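Local coordinates for putative outer membrane protein (LpxR) (PDB 3FID) that removes acyl chains from lipid A, the membrane anchor of lipopolysaccharide, in the outer membrane, at residues Y263-V275 with D284-F296. Numbering follows the deposited sequence.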
ATOM      1  N   TYR A 263      21.291  -1.582  -9.217  1.00 18.94           N
ATOM      2  CA  TYR A 263      22.188  -1.903 -10.303  1.00 19.79           C
ATOM      3  C   TYR A 263      21.847  -3.306 -10.699  1.00 19.33           C
ATOM      4  O   TYR A 263      21.895  -4.201  -9.866  1.00 18.54           O
ATOM      5  CB  TYR A 263      23.674  -1.784  -9.904  1.00 20.94           C
ATOM      6  CG  TYR A 263      24.546  -1.762 -11.157  1.00 22.50           C
ATOM      7  CD1 TYR A 263      24.930  -2.939 -11.786  1.00 24.65           C
ATOM      8  CD2 TYR A 263      24.918  -0.556 -11.747  1.00 25.34           C
ATOM      9  CE1 TYR A 263      25.684  -2.923 -12.963  1.00 24.15           C
ATOM     10  CE2 TYR A 263      25.683  -0.531 -12.922  1.00 24.73           C
ATOM     11  CZ  TYR A 263      26.057  -1.717 -13.512  1.00 24.72           C
ATOM     12  OH  TYR A 263      26.808  -1.691 -14.682  1.00 26.69           O
ATOM     13  N   SER A 264      21.454  -3.489 -11.959  1.00 19.89           N
ATOM     14  CA  SER A 264      21.175  -4.820 -12.507  1.00 20.96           C
ATOM     15  C   SER A 264      22.039  -5.869 -11.808  1.00 21.14           C
ATOM     16  O   SER A 264      23.269  -5.760 -11.835  1.00 21.33           O
ATOM     17  CB  SER A 264      21.476  -4.858 -14.009  1.00 20.95           C
ATOM     18  OG  SER A 264      20.378  -4.403 -14.767  1.00 23.56           O
ATOM     19  N   PRO A 265      21.403  -6.898 -11.204  1.00 20.77           N
ATOM     20  CA  PRO A 265      19.960  -7.154 -11.208  1.00 20.26           C
ATOM     21  C   PRO A 265      19.220  -6.850  -9.893  1.00 19.41           C
ATOM     22  O   PRO A 265      18.206  -7.472  -9.633  1.00 18.91           O
ATOM     23  CB  PRO A 265      19.914  -8.673 -11.425  1.00 21.18           C
ATOM     24  CG  PRO A 265      21.145  -9.164 -10.669  1.00 20.15           C
ATOM     25  CD  PRO A 265      22.128  -8.006 -10.547  1.00 20.87           C
ATOM     26  N   VAL A 266      19.719  -5.936  -9.074  1.00 18.02           N
ATOM     27  CA  VAL A 266      19.083  -5.719  -7.770  1.00 17.72           C
ATOM     28  C   VAL A 266      18.776  -4.244  -7.466  1.00 16.87           C
ATOM     29  O   VAL A 266      19.607  -3.358  -7.716  1.00 16.10           O
ATOM     30  CB  VAL A 266      19.867  -6.399  -6.628  1.00 17.82           C
ATOM     31  CG1 VAL A 266      21.257  -5.765  -6.424  1.00 20.24           C
ATOM     32  CG2 VAL A 266      19.036  -6.430  -5.335  1.00 18.65           C
ATOM     33  N   ALA A 267      17.581  -3.983  -6.924  1.00 15.63           N
ATOM     34  CA  ALA A 267      17.218  -2.617  -6.600  1.00 14.92           C
ATOM     35  C   ALA A 267      16.550  -2.570  -5.241  1.00 14.93           C
ATOM     36  O   ALA A 267      15.849  -3.503  -4.874  1.00 15.10           O
ATOM     37  CB  ALA A 267      16.301  -2.030  -7.651  1.00 14.26           C
ATOM     38  N   PHE A 268      16.786  -1.477  -4.530  1.00 14.12           N
ATOM     39  CA  PHE A 268      16.265  -1.243  -3.194  1.00 15.39           C
ATOM     40  C   PHE A 268      15.380  -0.011  -3.276  1.00 14.72           C
ATOM     41  O   PHE A 268      15.727   0.956  -3.959  1.00 14.50           O
ATOM     42  CB  PHE A 268      17.407  -1.040  -2.205  1.00 16.70           C
ATOM     43  CG  PHE A 268      18.326  -2.229  -2.108  1.00 19.57           C
ATOM     44  CD1 PHE A 268      19.527  -2.253  -2.816  1.00 24.70           C
ATOM     45  CD2 PHE A 268      17.964  -3.347  -1.364  1.00 24.21           C
ATOM     46  CE1 PHE A 268      20.378  -3.373  -2.752  1.00 25.90           C
ATOM     47  CE2 PHE A 268      18.804  -4.477  -1.296  1.00 24.54           C
ATOM     48  CZ  PHE A 268      19.999  -4.484  -1.988  1.00 24.74           C
ATOM     49  N   SER A 269      14.230  -0.075  -2.608  1.00 13.60           N
ATOM     50  CA  SER A 269      13.278   1.034  -2.576  1.00 13.12           C
ATOM     51  C   SER A 269      12.813   1.339  -1.159  1.00 12.75           C
ATOM     52  O   SER A 269      12.679   0.437  -0.358  1.00 11.17           O
ATOM     53  CB  SER A 269      12.054   0.700  -3.408  1.00 13.06           C
ATOM     54  OG  SER A 269      12.388   0.502  -4.757  1.00 14.57           O
ATOM     55  N   LEU A 270      12.545   2.620  -0.884  1.00 13.31           N
ATOM     56  CA  LEU A 270      11.917   3.028   0.365  1.00 12.98           C
ATOM     57  C   LEU A 270      10.818   4.033   0.024  1.00 13.22           C
ATOM     58  O   LEU A 270      11.029   4.914  -0.807  1.00 13.13           O
ATOM     59  CB  LEU A 270      12.995   3.636   1.294  1.00 13.59           C
ATOM     60  CG  LEU A 270      12.825   4.259   2.692  1.00 16.66           C
ATOM     61  CD1 LEU A 270      12.748   5.754   2.644  1.00 21.83           C
ATOM     62  CD2 LEU A 270      11.696   3.652   3.509  1.00 18.15           C
ATOM     63  N   SER A 271       9.637   3.866   0.623  1.00 11.28           N
ATOM     64  CA  SER A 271       8.548   4.826   0.455  1.00 11.85           C
ATOM     65  C   SER A 271       8.060   5.265   1.845  1.00 10.63           C
ATOM     66  O   SER A 271       7.856   4.425   2.727  1.00  9.98           O
ATOM     67  CB  SER A 271       7.405   4.206  -0.380  1.00 12.75           C
ATOM     68  OG  SER A 271       6.427   5.204  -0.706  1.00 16.76           O
ATOM     69  N   LEU A 272       7.985   6.577   2.050  1.00  9.76           N
ATOM     70  CA  LEU A 272       7.494   7.192   3.282  1.00  9.50           C
ATOM     71  C   LEU A 272       6.077   7.658   3.049  1.00  8.68           C
ATOM     72  O   LEU A 272       5.843   8.567   2.225  1.00  7.19           O
ATOM     73  CB  LEU A 272       8.376   8.407   3.629  1.00 10.52           C
ATOM     74  CG  LEU A 272       9.907   8.185   3.744  1.00 11.63           C
ATOM     75  CD1 LEU A 272      10.652   9.522   4.084  1.00 16.67           C
ATOM     76  CD2 LEU A 272      10.271   7.173   4.758  1.00 14.72           C
ATOM     77  N   ASN A 273       5.128   7.083   3.788  1.00  9.23           N
ATOM     78  CA  ASN A 273       3.729   7.212   3.429  1.00  9.43           C
ATOM     79  C   ASN A 273       2.877   7.791   4.530  1.00  9.45           C
ATOM     80  O   ASN A 273       3.174   7.578   5.680  1.00  8.73           O
ATOM     81  CB  ASN A 273       3.184   5.847   3.002  1.00  9.21           C
ATOM     82  CG  ASN A 273       4.093   5.163   2.001  1.00 12.43           C
ATOM     83  OD1 ASN A 273       4.511   5.774   1.019  1.00 11.06           O
ATOM     84  ND2 ASN A 273       4.416   3.889   2.257  1.00 13.42           N
ATOM     85  N   LYS A 274       1.840   8.549   4.154  1.00 10.07           N
ATOM     86  CA  LYS A 274       0.845   9.000   5.129  1.00 10.60           C
ATOM     87  C   LYS A 274      -0.556   8.839   4.559  1.00  9.54           C
ATOM     88  O   LYS A 274      -0.829   9.225   3.420  1.00 10.00           O
ATOM     89  CB  LYS A 274       1.055  10.462   5.543  1.00 10.83           C
ATOM     90  CG  LYS A 274       0.123  10.888   6.723  1.00 12.80           C
ATOM     91  CD  LYS A 274       0.237  12.353   7.063  1.00 12.31           C
ATOM     92  CE  LYS A 274      -0.809  13.163   6.269  1.00 16.13           C
ATOM     93  NZ  LYS A 274      -1.016  14.496   6.911  1.00 14.86           N
ATOM     94  N   VAL A 275      -1.459   8.301   5.376  1.00  9.54           N
ATOM     95  CA  VAL A 275      -2.849   8.226   4.985  1.00  9.06           C
ATOM     96  C   VAL A 275      -3.643   9.118   5.963  1.00  9.77           C
ATOM     97  O   VAL A 275      -3.458   8.997   7.187  1.00  9.82           O
ATOM     98  CB  VAL A 275      -3.337   6.750   5.005  1.00  7.95           C
ATOM     99  CG1 VAL A 275      -4.852   6.656   4.764  1.00  7.72           C
ATOM    100  CG2 VAL A 275      -2.554   5.890   3.918  1.00  8.09           C
ATOM    101  N   ASP A 284      -4.693  10.938  11.098  1.00 10.52           N
ATOM    102  CA  ASP A 284      -3.745  10.563  10.028  1.00 10.93           C
ATOM    103  C   ASP A 284      -2.719   9.629  10.622  1.00 10.93           C
ATOM    104  O   ASP A 284      -2.355   9.764  11.812  1.00  9.49           O
ATOM    105  CB  ASP A 284      -3.013  11.794   9.462  1.00 11.60           C
ATOM    106  CG  ASP A 284      -3.945  12.880   8.939  1.00 10.80           C
ATOM    107  OD1 ASP A 284      -3.388  13.854   8.399  1.00 15.90           O
ATOM    108  OD2 ASP A 284      -5.201  12.796   9.032  1.00 11.80           O
ATOM    109  N   TYR A 285      -2.224   8.687   9.795  1.00 10.85           N
ATOM    110  CA  TYR A 285      -1.193   7.782  10.233  1.00  9.97           C
ATOM    111  C   TYR A 285      -0.101   7.626   9.185  1.00  9.59           C
ATOM    112  O   TYR A 285      -0.364   7.726   7.989  1.00  9.47           O
ATOM    113  CB  TYR A 285      -1.783   6.416  10.623  1.00  9.70           C
ATOM    114  CG  TYR A 285      -2.459   5.656   9.502  1.00  8.75           C
ATOM    115  CD1 TYR A 285      -3.830   5.813   9.266  1.00  9.28           C
ATOM    116  CD2 TYR A 285      -1.756   4.723   8.723  1.00  8.12           C
ATOM    117  CE1 TYR A 285      -4.488   5.086   8.269  1.00  9.61           C
ATOM    118  CE2 TYR A 285      -2.411   3.971   7.694  1.00 10.45           C
ATOM    119  CZ  TYR A 285      -3.779   4.164   7.481  1.00 11.11           C
ATOM    120  OH  TYR A 285      -4.487   3.468   6.508  1.00 12.40           O
ATOM    121  N   SER A 286       1.114   7.415   9.654  1.00  9.15           N
ATOM    122  CA  SER A 286       2.292   7.279   8.763  1.00  9.66           C
ATOM    123  C   SER A 286       2.948   5.896   8.896  1.00  9.63           C
ATOM    124  O   SER A 286       2.931   5.251   9.966  1.00  9.20           O
ATOM    125  CB  SER A 286       3.330   8.372   9.054  1.00  8.98           C
ATOM    126  OG  SER A 286       3.768   8.297  10.408  1.00 13.74           O
ATOM    127  N   TYR A 287       3.557   5.457   7.805  1.00  9.45           N
ATOM    128  CA  TYR A 287       4.245   4.179   7.792  1.00  9.64           C
ATOM    129  C   TYR A 287       5.237   4.188   6.638  1.00  9.82           C
ATOM    130  O   TYR A 287       5.232   5.112   5.792  1.00 10.21           O
ATOM    131  CB  TYR A 287       3.239   3.022   7.626  1.00 10.06           C
ATOM    132  CG  TYR A 287       2.452   3.025   6.316  1.00 11.49           C
ATOM    133  CD1 TYR A 287       1.299   3.783   6.161  1.00 11.09           C
ATOM    134  CD2 TYR A 287       2.872   2.247   5.246  1.00  9.17           C
ATOM    135  CE1 TYR A 287       0.582   3.761   4.941  1.00 10.77           C
ATOM    136  CE2 TYR A 287       2.186   2.227   4.026  1.00  9.33           C
ATOM    137  CZ  TYR A 287       1.057   2.967   3.888  1.00 12.51           C
ATOM    138  OH  TYR A 287       0.435   2.882   2.672  1.00 16.66           O
ATOM    139  N   ILE A 288       6.075   3.165   6.592  1.00 10.31           N
ATOM    140  CA  ILE A 288       6.983   3.008   5.461  1.00 11.11           C
ATOM    141  C   ILE A 288       6.775   1.676   4.790  1.00 10.72           C
ATOM    142  O   ILE A 288       6.197   0.759   5.366  1.00 10.33           O
ATOM    143  CB  ILE A 288       8.461   3.100   5.864  1.00 12.25           C
ATOM    144  CG1 ILE A 288       8.841   1.955   6.828  1.00 13.87           C
ATOM    145  CG2 ILE A 288       8.775   4.484   6.460  1.00 14.91           C
ATOM    146  CD1 ILE A 288      10.330   1.707   6.945  1.00 17.85           C
ATOM    147  N   ASN A 289       7.235   1.582   3.554  1.00 11.60           N
ATOM    148  CA  ASN A 289       7.513   0.275   2.982  1.00 12.29           C
ATOM    149  C   ASN A 289       8.949   0.266   2.444  1.00 12.37           C
ATOM    150  O   ASN A 289       9.451   1.302   1.977  1.00 10.59           O
ATOM    151  CB  ASN A 289       6.425  -0.196   1.979  1.00 13.43           C
ATOM    152  CG  ASN A 289       6.241   0.729   0.778  1.00 16.92           C
ATOM    153  OD1 ASN A 289       5.486   1.712   0.834  1.00 18.71           O
ATOM    154  ND2 ASN A 289       6.893   0.393  -0.336  1.00 18.73           N
ATOM    155  N   GLY A 290       9.614  -0.885   2.585  1.00 11.57           N
ATOM    156  CA  GLY A 290      10.954  -1.089   2.036  1.00 12.82           C
ATOM    157  C   GLY A 290      10.891  -2.306   1.137  1.00 12.81           C
ATOM    158  O   GLY A 290      10.273  -3.332   1.496  1.00 12.18           O
ATOM    159  N   ASP A 291      11.467  -2.183  -0.055  1.00 13.26           N
ATOM    160  CA  ASP A 291      11.332  -3.249  -1.047  1.00 12.43           C
ATOM    161  C   ASP A 291      12.691  -3.679  -1.603  1.00 12.43           C
ATOM    162  O   ASP A 291      13.617  -2.860  -1.763  1.00 10.76           O
ATOM    163  CB  ASP A 291      10.424  -2.859  -2.234  1.00 13.69           C
ATOM    164  CG  ASP A 291       9.316  -1.842  -1.869  1.00 15.11           C
ATOM    165  OD1 ASP A 291       8.595  -1.995  -0.869  1.00 16.06           O
ATOM    166  OD2 ASP A 291       9.139  -0.891  -2.653  1.00 17.65           O
ATOM    167  N   ILE A 292      12.800  -4.972  -1.883  1.00 11.38           N
ATOM    168  CA  ILE A 292      13.971  -5.500  -2.586  1.00 13.88           C
ATOM    169  C   ILE A 292      13.410  -6.103  -3.851  1.00 13.46           C
ATOM    170  O   ILE A 292      12.485  -6.916  -3.787  1.00 13.53           O
ATOM    171  CB  ILE A 292      14.698  -6.599  -1.782  1.00 14.54           C
ATOM    172  CG1 ILE A 292      15.252  -6.037  -0.468  1.00 14.84           C
ATOM    173  CG2 ILE A 292      15.842  -7.206  -2.633  1.00 13.15           C
ATOM    174  CD1 ILE A 292      15.882  -7.115   0.424  1.00 17.56           C
ATOM    175  N   THR A 293      13.916  -5.645  -5.000  1.00 14.42           N
ATOM    176  CA  THR A 293      13.378  -6.046  -6.280  1.00 13.87           C
ATOM    177  C   THR A 293      14.524  -6.594  -7.129  1.00 15.05           C
ATOM    178  O   THR A 293      15.555  -5.929  -7.305  1.00 14.13           O
ATOM    179  CB  THR A 293      12.725  -4.864  -6.990  1.00 14.40           C
ATOM    180  OG1 THR A 293      11.791  -4.243  -6.102  1.00 13.29           O
ATOM    181  CG2 THR A 293      11.963  -5.348  -8.240  1.00 15.17           C
ATOM    182  N   PHE A 294      14.338  -7.810  -7.626  1.00 15.50           N
ATOM    183  CA  PHE A 294      15.259  -8.370  -8.601  1.00 17.98           C
ATOM    184  C   PHE A 294      14.663  -8.084  -9.958  1.00 18.39           C
ATOM    185  O   PHE A 294      13.512  -8.388 -10.198  1.00 18.66           O
ATOM    186  CB  PHE A 294      15.467  -9.862  -8.329  1.00 18.65           C
ATOM    187  CG  PHE A 294      16.084 -10.116  -6.993  1.00 20.32           C
ATOM    188  CD1 PHE A 294      17.450  -9.933  -6.801  1.00 24.20           C
ATOM    189  CD2 PHE A 294      15.285 -10.442  -5.902  1.00 24.35           C
ATOM    190  CE1 PHE A 294      18.025 -10.118  -5.537  1.00 23.80           C
ATOM    191  CE2 PHE A 294      15.850 -10.635  -4.630  1.00 27.66           C
ATOM    192  CZ  PHE A 294      17.222 -10.477  -4.453  1.00 25.32           C
ATOM    193  N   PHE A 295      15.431  -7.417 -10.811  1.00 19.46           N
ATOM    194  CA  PHE A 295      14.926  -6.977 -12.116  1.00 20.22           C
ATOM    195  C   PHE A 295      15.942  -7.388 -13.177  1.00 20.92           C
ATOM    196  O   PHE A 295      17.145  -7.186 -13.012  1.00 20.31           O
ATOM    197  CB  PHE A 295      14.622  -5.464 -12.132  1.00 19.75           C
ATOM    198  CG  PHE A 295      15.850  -4.560 -12.164  1.00 20.36           C
ATOM    199  CD1 PHE A 295      16.562  -4.274 -11.004  1.00 19.04           C
ATOM    200  CD2 PHE A 295      16.237  -3.936 -13.356  1.00 20.55           C
ATOM    201  CE1 PHE A 295      17.647  -3.445 -11.022  1.00 19.43           C
ATOM    202  CE2 PHE A 295      17.347  -3.091 -13.386  1.00 19.79           C
ATOM    203  CZ  PHE A 295      18.043  -2.830 -12.213  1.00 19.28           C
ATOM    204  N   PHE A 296      15.442  -7.983 -14.252  1.00 22.23           N
ATOM    205  CA  PHE A 296      16.294  -8.711 -15.186  1.00 24.00           C
ATOM    206  C   PHE A 296      15.552  -8.909 -16.496  1.00 24.61           C
ATOM    207  O   PHE A 296      16.013  -9.614 -17.380  1.00 25.39           O
ATOM    208  CB  PHE A 296      16.701 -10.066 -14.582  1.00 24.43           C
ATOM    209  CG  PHE A 296      15.566 -10.794 -13.895  1.00 24.71           C
ATOM    210  CD1 PHE A 296      15.343 -10.635 -12.523  1.00 26.25           C
ATOM    211  CD2 PHE A 296      14.709 -11.616 -14.614  1.00 24.52           C
ATOM    212  CE1 PHE A 296      14.284 -11.301 -11.889  1.00 25.54           C
ATOM    213  CE2 PHE A 296      13.652 -12.273 -13.987  1.00 24.29           C
ATOM    214  CZ  PHE A 296      13.440 -12.114 -12.627  1.00 24.71           C
ATOM    215  OXT PHE A 296      14.466  -8.355 -16.687  1.00 24.77           O
TER
HETATM  216  O   HOH W   1      18.409  -5.826 -15.097  1.00 23.38           O
HETATM  217  O   HOH W   2      13.008  -2.196  -5.004  1.00 16.87           O
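Asn-289 OD1 is gripped by two donors: Asn-273 ND2, 2.8 Å away on the neighbouring strand, and Arg-256 NH2 from strand 251-263. The two amides are nearly coplanar, 20° apart, and OD1 lies close to the plane of the Asn-273 amide. With chi1 at 60°, CG of Asn-289 sits between its backbone N and carbonyl carbon, and the amide swings across to the other strand. The chain of bonds runs on at both ends. Ser-271 OG donates to a lone pair of Asn-273 OD1 at 2.6 Å, while Asn-289 ND2 reaches the syn lone pair of Asp-291 OD1, which also bonds Ser-6 of strand 2-9. Fixed amides thus tie four adjoining strands together on the polar face.

Next along that face, Asn-273 CB lies over the Tyr-287 ring, 3.8 Å from its centroid, and Val-275 CG2 meets the same ring at its edge. Val-275 CB in turn covers one face of Tyr-285. On the other side of the strands, Leu-272 CD2 packs alongside Ile-288 CG2 at 3.5 Å, and Phe-268 lies beside Ile-292; Leu-270 touches a bound detergent molecule. Near the loop, Lys-274 NZ bridges to the anti side of Asp-284 OD1 at 2.9 Å. Toward the C-terminus, a water links Ser-269 OG to Thr-293 OG1, hydroxyls that also hydrogen-bond Thr-260 OG1 and Gly-206 O respectively.

Paired backbone hydrogen bonds run from Ala-267/Thr-293 to Val-275/Tyr-285. This antiparallel hairpin, whose last strand pairs with the first, 2-9, closes the outer-membrane beta-barrel, with the Asn-273/Asn-289 network on the inner face and mostly apolar side chains on the outer one.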